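Long-range contacts in putative enzyme related to aldose 1-epimerase (Salmonella typhimurium, PDB 2HTB), which probably interconverts the alpha and beta anomers of glucose 6-phosphate and related hexose 6-phosphates as a monomeric sugar-phosphate mutarotase: residues 49-54 with 63-68; 97-102 with 175-180; 251-256 with 282-287. All coordinates share one frame; numbering follows the deposited sequence.

In the fold
From the N terminus, interaction 1 comes first: strands 51-56 and 61-67 form a hairpin in a five-stranded antiparallel sheet, with eight residues between its segments, half of them still strand. Interaction 2 closes a much longer excursion, bringing strand 172-183 back to the loop at 97-102 after 72 intervening residues. Interaction 3 then pairs strand 253-258 with strand 278-286, 25 residues lying between its segments. The three follow in series, with no nesting or crossing. Interactions 2 and 3 touch, because strands 172-183 and 278-286 are neighbours in one sheet, and there His179 and Glu282, the two residues inferred to form the active site, meet. Interaction 1 lies about 25 Å from either, centre to centre, across the middle of the chain.

Interaction 1: residues 49-54 with 63-68; sequences PQVKAS and LSWKPV
Ser54 and Ser64 meet hydroxyl to hydroxyl on a beta hairpin whose strands, 51-54 and 63-67, run antiparallel at 175°. Each OG stands between its own backbone N and carbonyl carbon (chi1 66° and 67°), and Ser54 OG donates to Ser64 OG across 2.9 Å. Lys52 and Lys66 rise from the same face, partly covered by helix 15-21. Their NZ atoms stay 6.0 Å apart, and a salt bridge from Lys52 to Asp47 probably eases the like charges. The opposite face carries Val51, Ala53, Trp65 and Pro67. Here the indole turns its edge to the neighbouring strand: Ala53 CB lies close to the ring plane, 4.4 Å from Trp65 CD1. One indole face is covered from its own strand by Pro67 CD, 3.8 Å above the plane, while a hydrogen bond from NE1 to Gly159 O helps fix the ring's rotation. A classic beta bulge interrupts the ladder where Leu63 and Ser64 both face Ser54, whose O takes Leu63 N at 2.6 Å and Ser64 N at 3.1 Å. Beside Ser64, a water accepts from Ser64 OG at 2.6 Å and donates to Lys52 O at 3.0 Å.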
loop_
_atom_site.group_PDB
_atom_site.type_symbol
_atom_site.label_atom_id
_atom_site.label_comp_id
_atom_site.label_asym_id
_atom_site.label_seq_id
_atom_site.Cartn_x
_atom_site.Cartn_y
_atom_site.Cartn_z
ATOM N N PRO A 49 -7.214 -16.176 -14.313
ATOM C CA PRO A 49 -6.280 -17.298 -14.476
ATOM C C PRO A 49 -4.851 -16.948 -14.171
ATOM O O PRO A 49 -4.103 -17.830 -13.738
ATOM C CB PRO A 49 -6.439 -17.671 -15.948
ATOM C CG PRO A 49 -7.893 -17.226 -16.312
ATOM C CD PRO A 49 -8.020 -15.917 -15.520
ATOM N N GLN A 50 -4.476 -15.667 -14.353
ATOM C CA GLN A 50 -3.113 -15.197 -14.050
ATOM C C GLN A 50 -2.921 -14.613 -12.676
ATOM O O GLN A 50 -1.790 -14.481 -12.277
ATOM C CB GLN A 50 -2.629 -14.162 -15.088
ATOM C CG GLN A 50 -2.594 -14.774 -16.603
ATOM C CD GLN A 50 -1.326 -15.609 -16.780
ATOM O OE1 GLN A 50 -1.259 -16.495 -17.636
ATOM N NE2 GLN A 50 -0.292 -15.320 -15.929
ATOM N N VAL A 51 -3.996 -14.292 -11.933
ATOM C CA VAL A 51 -3.876 -13.490 -10.705
ATOM C C VAL A 51 -5.101 -13.679 -9.827
ATOM O O VAL A 51 -6.273 -13.727 -10.340
ATOM C CB VAL A 51 -4.058 -11.965 -10.953
ATOM C CG1 VAL A 51 -3.196 -11.119 -10.064
ATOM C CG2 VAL A 51 -4.074 -11.547 -12.426
ATOM N N LYS A 52 -4.869 -13.705 -8.519
ATOM C CA LYS A 52 -5.971 -13.359 -7.556
ATOM C C LYS A 52 -5.611 -12.075 -6.813
ATOM O O LYS A 52 -4.493 -11.991 -6.235
ATOM C CB LYS A 52 -6.260 -14.471 -6.541
ATOM C CG LYS A 52 -6.750 -15.722 -7.205
ATOM C CD LYS A 52 -7.203 -16.792 -6.175
ATOM C CE LYS A 52 -7.010 -18.217 -6.679
ATOM N NZ LYS A 52 -8.044 -18.482 -7.709
ATOM N N ALA A 53 -6.507 -11.095 -6.829
ATOM C CA ALA A 53 -6.245 -9.848 -6.133
ATOM C C ALA A 53 -7.568 -9.502 -5.527
ATOM O O ALA A 53 -8.639 -9.956 -6.034
ATOM C CB ALA A 53 -5.819 -8.708 -7.130
ATOM N N SER A 54 -7.505 -8.688 -4.455
ATOM C CA SER A 54 -8.701 -8.183 -3.827
ATOM C C SER A 54 -8.524 -6.748 -3.349
ATOM O O SER A 54 -7.367 -6.319 -2.953
ATOM C CB SER A 54 -9.231 -9.155 -2.713
ATOM O OG SER A 54 -8.411 -9.341 -1.525
ATOM N N LEU A 63 -5.950 -5.092 -1.207
ATOM C CA LEU A 63 -5.809 -5.962 -0.013
ATOM C C LEU A 63 -4.980 -7.146 -0.274
ATOM O O LEU A 63 -4.297 -7.601 0.606
ATOM C CB LEU A 63 -7.126 -6.506 0.462
ATOM C CG LEU A 63 -8.237 -5.519 0.727
ATOM C CD1 LEU A 63 -9.638 -6.165 0.865
ATOM C CD2 LEU A 63 -7.857 -4.750 1.977
ATOM N N SER A 64 -5.058 -7.729 -1.458
ATOM C CA SER A 64 -4.110 -8.826 -1.743
ATOM C C SER A 64 -3.762 -8.995 -3.202
ATOM O O SER A 64 -4.469 -8.515 -4.090
ATOM C CB SER A 64 -4.661 -10.131 -1.211
ATOM O OG SER A 64 -5.822 -10.516 -1.937
ATOM N N TRP A 65 -2.672 -9.725 -3.442
ATOM C CA TRP A 65 -2.148 -9.924 -4.779
ATOM C C TRP A 65 -1.217 -11.134 -4.925
ATOM O O TRP A 65 -0.118 -11.236 -4.323
ATOM C CB TRP A 65 -1.507 -8.643 -5.396
ATOM C CG TRP A 65 -0.873 -8.973 -6.786
ATOM C CD1 TRP A 65 -1.557 -9.398 -7.937
ATOM C CD2 TRP A 65 0.529 -8.953 -7.137
ATOM N NE1 TRP A 65 -0.662 -9.580 -8.969
ATOM C CE2 TRP A 65 0.621 -9.361 -8.513
ATOM C CE3 TRP A 65 1.705 -8.628 -6.442
ATOM C CZ2 TRP A 65 1.875 -9.467 -9.205
ATOM C CZ3 TRP A 65 2.980 -8.722 -7.139
ATOM C CH2 TRP A 65 3.047 -9.160 -8.502
ATOM N N LYS A 66 -1.686 -12.048 -5.785
ATOM C CA LYS A 66 -1.057 -13.338 -5.887
ATOM C C LYS A 66 -1.107 -13.698 -7.347
ATOM O O LYS A 66 -2.105 -14.126 -7.853
ATOM C CB LYS A 66 -1.778 -14.346 -5.005
ATOM C CG LYS A 66 -0.964 -15.643 -4.857
ATOM C CD LYS A 66 -1.677 -16.755 -4.023
ATOM C CE LYS A 66 -2.638 -17.482 -4.954
ATOM N NZ LYS A 66 -3.003 -18.875 -4.525
ATOM N N PRO A 67 -0.019 -13.503 -8.028
ATOM C CA PRO A 67 0.113 -13.944 -9.388
ATOM C C PRO A 67 0.228 -15.520 -9.431
ATOM O O PRO A 67 0.825 -16.149 -8.554
ATOM C CB PRO A 67 1.392 -13.263 -9.832
ATOM C CG PRO A 67 2.143 -13.055 -8.626
ATOM C CD PRO A 67 1.229 -12.961 -7.480
ATOM N N VAL A 68 -0.377 -16.164 -10.400
ATOM C CA VAL A 68 -0.470 -17.650 -10.372
ATOM C C VAL A 68 0.896 -18.331 -10.272
ATOM O O VAL A 68 1.865 -17.914 -10.903
ATOM C CB VAL A 68 -1.233 -18.258 -11.644
ATOM C CG1 VAL A 68 -0.276 -18.254 -12.869
ATOM C CG2 VAL A 68 -1.827 -19.701 -11.322
HETATM O O HOH W 1 -4.780 -12.509 -3.296
#

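Interaction 2: residues 97-102 with 175-180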
loop_
_atom_site.group_PDB
_atom_site.type_symbol
_atom_site.label_atom_id
_atom_site.label_comp_id
_atom_site.label_asym_id
_atom_site.label_seq_id
_atom_site.Cartn_x
_atom_site.Cartn_y
_atom_site.Cartn_z
ATOM N N PRO A 97 -4.189 13.023 1.756
ATOM C CA PRO A 97 -3.170 13.977 1.242
ATOM C C PRO A 97 -2.037 14.436 2.190
ATOM O O PRO A 97 -1.446 15.445 1.934
ATOM C CB PRO A 97 -4.000 15.213 0.912
ATOM C CG PRO A 97 -5.289 15.053 1.709
ATOM C CD PRO A 97 -5.257 13.734 2.452
ATOM N N TRP A 98 -1.805 13.747 3.304
ATOM C CA TRP A 98 -0.623 13.886 4.036
ATOM C C TRP A 98 -0.176 12.451 4.371
ATOM O O TRP A 98 -0.996 11.502 4.391
ATOM C CB TRP A 98 -0.815 14.721 5.296
ATOM C CG TRP A 98 -1.755 14.142 6.290
ATOM C CD1 TRP A 98 -1.444 13.309 7.318
ATOM C CD2 TRP A 98 -3.159 14.393 6.405
ATOM N NE1 TRP A 98 -2.572 13.021 8.054
ATOM C CE2 TRP A 98 -3.621 13.688 7.525
ATOM C CE3 TRP A 98 -4.068 15.187 5.681
ATOM C CZ2 TRP A 98 -4.942 13.697 7.919
ATOM C CZ3 TRP A 98 -5.417 15.243 6.116
ATOM C CH2 TRP A 98 -5.839 14.495 7.222
ATOM N N PHE A 99 1.126 12.321 4.625
ATOM C CA PHE A 99 1.799 11.083 4.970
ATOM C C PHE A 99 2.260 11.217 6.435
ATOM O O PHE A 99 2.900 12.211 6.804
ATOM C CB PHE A 99 3.003 10.845 4.046
ATOM C CG PHE A 99 3.820 9.693 4.447
ATOM C CD1 PHE A 99 3.310 8.395 4.390
ATOM C CD2 PHE A 99 5.110 9.865 4.941
ATOM C CE1 PHE A 99 4.131 7.218 4.786
ATOM C CE2 PHE A 99 5.941 8.745 5.314
ATOM C CZ PHE A 99 5.409 7.393 5.243
ATOM N N GLY A 100 1.952 10.238 7.257
ATOM C CA GLY A 100 2.437 10.300 8.641
ATOM C C GLY A 100 1.538 11.139 9.515
ATOM O O GLY A 100 0.434 11.433 9.120
ATOM N N PRO A 101 1.987 11.541 10.702
ATOM C CA PRO A 101 0.940 12.139 11.624
ATOM C C PRO A 101 0.413 13.437 11.113
ATOM O O PRO A 101 1.112 14.169 10.397
ATOM C CB PRO A 101 1.650 12.313 12.952
ATOM C CG PRO A 101 2.967 11.444 12.833
ATOM C CD PRO A 101 3.326 11.465 11.329
ATOM N N ALA A 102 -0.860 13.688 11.357
ATOM C CA ALA A 102 -1.433 14.963 10.912
ATOM C C ALA A 102 -0.805 16.240 11.584
ATOM O O ALA A 102 -0.173 16.212 12.644
ATOM C CB ALA A 102 -3.015 14.943 11.057
ATOM N N THR A 175 1.219 15.452 0.700
ATOM C CA THR A 175 2.334 14.625 1.011
ATOM C C THR A 175 1.686 13.296 1.025
ATOM O O THR A 175 0.553 13.202 1.466
ATOM C CB THR A 175 2.911 15.123 2.318
ATOM O OG1 THR A 175 4.289 15.465 2.118
ATOM C CG2 THR A 175 2.725 14.223 3.375
ATOM N N SER A 176 2.318 12.275 0.462
ATOM C CA SER A 176 1.582 11.019 0.319
ATOM C C SER A 176 2.490 9.800 0.261
ATOM O O SER A 176 3.726 9.971 0.214
ATOM C CB SER A 176 0.756 11.084 -0.933
ATOM O OG SER A 176 1.562 11.409 -2.065
ATOM N N ALA A 177 1.898 8.588 0.283
ATOM C CA ALA A 177 2.647 7.318 0.139
ATOM C C ALA A 177 1.784 6.149 -0.380
ATOM O O ALA A 177 0.575 6.163 -0.189
ATOM C CB ALA A 177 3.246 6.946 1.470
ATOM N N LEU A 178 2.373 5.170 -1.047
ATOM C CA LEU A 178 1.689 3.882 -1.229
ATOM C C LEU A 178 2.326 3.013 -0.167
ATOM O O LEU A 178 3.540 2.723 -0.226
ATOM C CB LEU A 178 1.809 3.247 -2.654
ATOM C CG LEU A 178 1.414 4.271 -3.771
ATOM C CD1 LEU A 178 1.772 3.896 -5.265
ATOM C CD2 LEU A 178 -0.066 4.505 -3.685
ATOM N N HIS A 179 1.536 2.629 0.833
ATOM C CA HIS A 179 2.146 2.077 2.027
ATOM C C HIS A 179 2.219 0.531 1.999
ATOM O O HIS A 179 1.732 -0.162 2.914
ATOM C CB HIS A 179 1.414 2.658 3.223
ATOM C CG HIS A 179 2.045 2.410 4.561
ATOM N ND1 HIS A 179 2.429 1.156 4.991
ATOM C CD2 HIS A 179 2.203 3.234 5.628
ATOM C CE1 HIS A 179 2.824 1.218 6.248
ATOM N NE2 HIS A 179 2.712 2.467 6.648
ATOM N N SER A 180 2.914 0.006 1.009
ATOM C CA SER A 180 2.816 -1.429 0.717
ATOM C C SER A 180 3.280 -2.402 1.769
ATOM O O SER A 180 4.421 -2.299 2.201
ATOM C CB SER A 180 3.602 -1.736 -0.527
ATOM O OG SER A 180 3.025 -1.082 -1.643
#
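Phe99 swings its CG to the far side from its own backbone N (chi1 173°), and that turn carries the phenyl ring against Ala177 of strand 172-183. The touching is done by two neighbouring ring carbons: CD1 comes to 3.3 Å from Ala177 CB, and CE1 to 3.4 Å from the same methyl. The methyl meets the ring obliquely. Trp98, next door, does the reverse. With CG tucked between its backbone N and carbonyl carbon (chi1 63°), its indole leads off from the strand, and of its side chain only CB stays near Thr175. NE1 of that indole donates to Pro108 O, and Gly100 O of the same loop lies in plane at the ring edge. The exact place of the Thr175 methyl is doubtful, since it is modelled too close to Phe99 N.

One hydrogen bond joins the two backbones: Thr175 N donates to Pro97 O at 2.9 Å, the N sitting well above the carbonyl plane. Pro97 itself follows a cis peptide bond. This is a loop laid along a strand, with no strand pairing between 97-102 and 175-180.

Further along, the chain makes an inverse gamma turn centred on His179, an active-site residue as inferred for this family. The Phe99 ring also meets that of His110 and packs on Glu282, the other proposed active-site residue. In related galactose mutarotases the histidine serves as general acid and the glutamate as general base, so the Phe99–Ala177 contact probably gives the site an apolar wall beside groups that, by analogy, would exchange protons with the sugar.

Interaction 3: residues 251-256 with 282-287; sequences HLNVVG and ETVYAT
Val255 and Glu282 run alongside each other, both leaving the same face of the sheet, in the closely packed half of this contact. Glu282 CG rests 3.3 Å from Val255 O, and its straight chain beyond CG (chi2 -178°) sends the carboxylate past Val255 CG1, 3.8 Å from OE2. Glu282, inferred to be an active-site residue, reaches His179 on strand 172-183 with that carboxylate, and Val255 also packs on Asp223, a probable substrate ligand. Val255 CG2 crosses to Val284 CG2 at 3.9 Å, making a buried apolar patch next to the acid.

Strands 253-258 and 278-286 are antiparallel neighbours in the curled sheet of a galactose mutarotase-like beta-sandwich fold, though strongly twisted, their short segments here running 130° apart. A classic beta bulge interrupts the ladder: Leu252 N and Asn253 N both donate to Val284 O, and both residues face Val284.

Past the bulge the contact reaches solvent, with Thr287 exposed and Leu252 and Tyr285 partly so. The buried amide of Asn253 still holds this end together. Its OD1 takes two backbone N-H groups, Ala286 N at 3.1 Å and Thr287 N at 2.9 Å, the first in the carbonyl plane and the second somewhat tilted. ND2 in turn donates to Thr287 OG1 at 2.9 Å. Three bonds on one amide fix which way round it sits and pin the corner that the chain turns at Thr287. On the more open side, Leu252 lies across the Tyr285 ring in a CH-pi contact, its CB 3.9 Å from the ring centroid and only 1° off the normal.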
loop_
_atom_site.group_PDB
_atom_site.type_symbol
_atom_site.label_atom_id
_atom_site.label_comp_id
_atom_site.label_asym_id
_atom_site.label_seq_id
_atom_site.Cartn_x
_atom_site.Cartn_y
_atom_site.Cartn_z
ATOM N N HIS A 251 8.233 9.657 -7.383
ATOM C CA HIS A 251 8.244 9.708 -5.936
ATOM C C HIS A 251 9.428 10.590 -5.560
ATOM O O HIS A 251 10.253 10.904 -6.426
ATOM C CB HIS A 251 8.578 8.297 -5.413
ATOM C CG HIS A 251 9.842 7.766 -6.019
ATOM N ND1 HIS A 251 9.955 7.505 -7.378
ATOM C CD2 HIS A 251 11.075 7.580 -5.493
ATOM C CE1 HIS A 251 11.181 7.124 -7.647
ATOM N NE2 HIS A 251 11.887 7.167 -6.525
ATOM N N LEU A 252 9.568 10.917 -4.262
ATOM C CA LEU A 252 10.783 11.611 -3.772
ATOM C C LEU A 252 11.592 10.685 -2.859
ATOM O O LEU A 252 12.836 10.714 -2.821
ATOM C CB LEU A 252 10.414 12.873 -2.979
ATOM C CG LEU A 252 11.210 14.192 -2.989
ATOM C CD1 LEU A 252 11.323 14.762 -1.555
ATOM C CD2 LEU A 252 12.608 14.202 -3.735
ATOM N N ASN A 253 10.868 9.892 -2.077
ATOM C CA ASN A 253 11.524 9.123 -1.073
ATOM C C ASN A 253 11.042 7.626 -1.229
ATOM O O ASN A 253 9.982 7.361 -1.845
ATOM C CB ASN A 253 11.150 9.689 0.305
ATOM C CG ASN A 253 11.267 11.228 0.413
ATOM O OD1 ASN A 253 10.270 11.924 0.687
ATOM N ND2 ASN A 253 12.481 11.765 0.243
ATOM N N VAL A 254 11.776 6.683 -0.611
ATOM C CA VAL A 254 11.186 5.401 -0.247
ATOM C C VAL A 254 11.168 5.252 1.273
ATOM O O VAL A 254 12.070 5.719 1.941
ATOM C CB VAL A 254 11.988 4.208 -0.918
ATOM C CG1 VAL A 254 11.490 2.879 -0.456
ATOM C CG2 VAL A 254 11.951 4.342 -2.425
ATOM N N VAL A 255 10.183 4.577 1.839
ATOM C CA VAL A 255 10.252 4.257 3.258
ATOM C C VAL A 255 10.215 2.756 3.500
ATOM O O VAL A 255 9.426 2.028 2.844
ATOM C CB VAL A 255 9.069 4.942 4.079
ATOM C CG1 VAL A 255 8.956 4.339 5.483
ATOM C CG2 VAL A 255 9.273 6.408 4.123
ATOM N N GLY A 256 11.066 2.305 4.438
ATOM C CA GLY A 256 11.102 0.873 4.866
ATOM C C GLY A 256 10.683 0.854 6.309
ATOM O O GLY A 256 11.175 1.657 7.105
ATOM N N GLU A 282 7.738 1.302 1.039
ATOM C CA GLU A 282 6.719 2.273 0.614
ATOM C C GLU A 282 7.210 3.250 -0.441
ATOM O O GLU A 282 8.350 3.725 -0.366
ATOM C CB GLU A 282 6.224 3.027 1.807
ATOM C CG GLU A 282 6.116 2.176 3.049
ATOM C CD GLU A 282 5.568 2.933 4.246
ATOM O OE1 GLU A 282 5.037 4.023 4.101
ATOM O OE2 GLU A 282 5.656 2.455 5.362
ATOM N N THR A 283 6.359 3.531 -1.434
ATOM C CA THR A 283 6.629 4.586 -2.395
ATOM C C THR A 283 6.052 5.869 -1.874
ATOM O O THR A 283 4.855 6.015 -1.743
ATOM C CB THR A 283 5.964 4.320 -3.761
ATOM O OG1 THR A 283 6.364 3.016 -4.234
ATOM C CG2 THR A 283 6.466 5.397 -4.738
ATOM N N VAL A 284 6.888 6.854 -1.665
ATOM C CA VAL A 284 6.484 7.989 -0.883
ATOM C C VAL A 284 6.846 9.319 -1.496
ATOM O O VAL A 284 7.854 9.432 -2.203
ATOM C CB VAL A 284 7.183 7.868 0.483
ATOM C CG1 VAL A 284 6.943 9.084 1.304
ATOM C CG2 VAL A 284 6.677 6.565 1.242
ATOM N N TYR A 285 6.055 10.337 -1.188
ATOM C CA TYR A 285 6.477 11.736 -1.388
ATOM C C TYR A 285 6.209 12.530 -0.133
ATOM O O TYR A 285 5.041 12.889 0.113
ATOM C CB TYR A 285 5.633 12.385 -2.495
ATOM C CG TYR A 285 6.340 13.441 -3.255
ATOM C CD1 TYR A 285 6.653 13.256 -4.621
ATOM C CD2 TYR A 285 6.671 14.668 -2.660
ATOM C CE1 TYR A 285 7.353 14.277 -5.408
ATOM C CE2 TYR A 285 7.341 15.674 -3.422
ATOM C CZ TYR A 285 7.672 15.443 -4.797
ATOM O OH TYR A 285 8.357 16.409 -5.528
ATOM N N ALA A 286 7.246 12.766 0.654
ATOM C CA ALA A 286 7.075 13.200 2.043
ATOM C C ALA A 286 8.047 14.312 2.533
ATOM O O ALA A 286 7.641 15.191 3.360
ATOM C CB ALA A 286 7.203 11.976 3.023
ATOM N N THR A 287 9.309 14.271 2.084
ATOM C CA THR A 287 10.263 15.228 2.653
ATOM C C THR A 287 10.215 16.625 1.941
ATOM O O THR A 287 11.034 17.508 2.208
ATOM C CB THR A 287 11.689 14.641 2.685
ATOM O OG1 THR A 287 12.113 14.386 1.363
ATOM C CG2 THR A 287 11.709 13.370 3.455
#